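Local coordinates for putative uncharacterized protein PAE0789 (PDB 2ZYZ), which is the structural subunit of a splicing endonuclease and probably takes part in binding nucleic acid, at residues K38-L43 / I47-K52. Sequence-based numbering, arbitrary orientation.
Sequences KIIEQL and IFIAEK
A beta hairpin with a classic bulge joins Ile40 and Glu41 to Ile49 across the antiparallel strands 38-44 and 47-51. Ile49 O accepts both bulge amides, Ile40 N at 2.9 Å and, weakly, Glu41 N at 3.4 Å, while Ile49 N returns a nearly straight bond to Glu41 O at 2.9 Å (168°). Lys38 and Glu51 pair through two backbone bonds on one side of the bulge; Leu43 N to Ile47 O closes the other. At the bulge Ile40 departs from extended geometry (psi -51°), and its CB points toward the partner strand, resting on Ile49 CG2 at 4.0 Å, while its CG1 meets Glu51 CB. Glu41 runs alongside Ile49, and the leucine tip closes on that isoleucine at 4.1 Å, Leu43 CD1 to Ile49 CD1. On the face of Ile39, Gln42, Phe48 and Ala50, Ile39 CD1 touches Ala50 CB (3.9 Å). The Gln42 chain bends at chi2 (91°), which lays its amide over Phe48 CB, and NE2 bonds to Asp44 O in the turn. Helix 23-34 packs on this face, with Phe29 meeting Ile39, Gln42 and the Phe48 ring; strand 38-44 is outermost within the chain, and strand 47-51 also pairs with strand 55-62.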
# COMPACT_ATOMS: atom_id res chain seq x y z
N LYS C 38 -31.29 -7.13 -9.32
CA LYS C 38 -31.71 -8.47 -9.07
C LYS C 38 -30.72 -9.53 -9.31
O LYS C 38 -29.95 -9.47 -10.21
CB LYS C 38 -33.04 -8.82 -9.69
CG LYS C 38 -33.90 -9.68 -8.70
CD LYS C 38 -33.08 -10.63 -7.74
CE LYS C 38 -33.43 -10.54 -6.31
NZ LYS C 38 -34.09 -9.26 -6.00
N ILE C 39 -30.76 -10.54 -8.46
CA ILE C 39 -29.81 -11.60 -8.58
C ILE C 39 -30.28 -12.58 -9.61
O ILE C 39 -31.40 -13.05 -9.52
CB ILE C 39 -29.57 -12.32 -7.27
CG1 ILE C 39 -29.38 -11.35 -6.13
CG2 ILE C 39 -28.38 -13.22 -7.39
CD1 ILE C 39 -28.40 -10.32 -6.36
N ILE C 40 -29.42 -12.91 -10.56
CA ILE C 40 -29.78 -13.67 -11.74
C ILE C 40 -29.41 -15.13 -11.56
O ILE C 40 -30.24 -15.97 -11.69
CB ILE C 40 -29.12 -13.14 -13.03
CG1 ILE C 40 -29.51 -11.70 -13.30
CG2 ILE C 40 -29.38 -14.03 -14.19
CD1 ILE C 40 -30.87 -11.48 -13.26
N GLU C 41 -28.18 -15.39 -11.17
CA GLU C 41 -27.67 -16.73 -11.04
C GLU C 41 -26.47 -16.79 -10.09
O GLU C 41 -25.59 -15.98 -10.16
CB GLU C 41 -27.31 -17.30 -12.40
CG GLU C 41 -27.19 -18.78 -12.40
CD GLU C 41 -26.47 -19.30 -13.58
OE1 GLU C 41 -26.02 -18.50 -14.38
OE2 GLU C 41 -26.35 -20.51 -13.72
N GLN C 42 -26.45 -17.79 -9.23
CA GLN C 42 -25.27 -18.05 -8.45
C GLN C 42 -24.44 -19.08 -9.11
O GLN C 42 -24.91 -20.16 -9.35
CB GLN C 42 -25.64 -18.45 -7.04
CG GLN C 42 -24.49 -18.54 -6.10
CD GLN C 42 -24.25 -17.23 -5.42
OE1 GLN C 42 -25.19 -16.52 -5.21
NE2 GLN C 42 -23.02 -16.92 -5.04
N LEU C 43 -23.20 -18.73 -9.45
CA LEU C 43 -22.31 -19.58 -10.22
C LEU C 43 -21.43 -20.42 -9.35
O LEU C 43 -20.93 -21.43 -9.74
CB LEU C 43 -21.44 -18.81 -11.19
CG LEU C 43 -22.20 -17.99 -12.20
CD1 LEU C 43 -21.31 -17.36 -13.17
CD2 LEU C 43 -23.12 -18.89 -12.94
N ILE C 47 -19.18 -16.17 -6.50
CA ILE C 47 -19.40 -15.66 -7.83
C ILE C 47 -20.88 -15.71 -8.23
O ILE C 47 -21.49 -16.69 -8.10
CB ILE C 47 -18.58 -16.41 -8.85
CG1 ILE C 47 -17.11 -16.40 -8.48
CG2 ILE C 47 -18.79 -15.85 -10.17
CD1 ILE C 47 -16.28 -17.20 -9.29
N PHE C 48 -21.41 -14.60 -8.69
CA PHE C 48 -22.79 -14.54 -9.10
C PHE C 48 -23.02 -13.50 -10.17
O PHE C 48 -22.20 -12.70 -10.37
CB PHE C 48 -23.75 -14.33 -7.95
CG PHE C 48 -23.56 -13.06 -7.22
CD1 PHE C 48 -24.28 -11.95 -7.53
CD2 PHE C 48 -22.66 -12.97 -6.18
CE1 PHE C 48 -24.12 -10.83 -6.86
CE2 PHE C 48 -22.53 -11.82 -5.52
CZ PHE C 48 -23.26 -10.74 -5.89
N ILE C 49 -24.15 -13.58 -10.85
CA ILE C 49 -24.56 -12.58 -11.81
C ILE C 49 -25.71 -11.82 -11.24
O ILE C 49 -26.61 -12.41 -10.74
CB ILE C 49 -25.01 -13.24 -13.12
CG1 ILE C 49 -23.90 -14.08 -13.68
CG2 ILE C 49 -25.43 -12.19 -14.16
CD1 ILE C 49 -24.24 -14.93 -14.78
N ALA C 50 -25.69 -10.50 -11.36
CA ALA C 50 -26.80 -9.69 -10.96
C ALA C 50 -27.00 -8.60 -11.97
O ALA C 50 -26.13 -8.31 -12.70
CB ALA C 50 -26.61 -9.13 -9.65
N GLU C 51 -28.16 -7.97 -11.97
CA GLU C 51 -28.56 -7.06 -13.04
C GLU C 51 -29.23 -5.80 -12.54
O GLU C 51 -30.08 -5.86 -11.72
CB GLU C 51 -29.51 -7.75 -13.99
CG GLU C 51 -30.24 -6.79 -14.90
CD GLU C 51 -30.77 -7.40 -16.17
OE1 GLU C 51 -30.94 -6.62 -17.13
OE2 GLU C 51 -31.06 -8.62 -16.22
N LYS C 52 -28.78 -4.66 -13.03
CA LYS C 52 -29.51 -3.43 -12.90
C LYS C 52 -29.70 -2.86 -14.28
O LYS C 52 -30.61 -3.20 -14.94
CB LYS C 52 -28.78 -2.43 -12.04
CG LYS C 52 -29.67 -1.52 -11.28
CD LYS C 52 -28.92 -0.37 -10.72
CE LYS C 52 -29.80 0.71 -10.25
NZ LYS C 52 -29.10 1.51 -9.26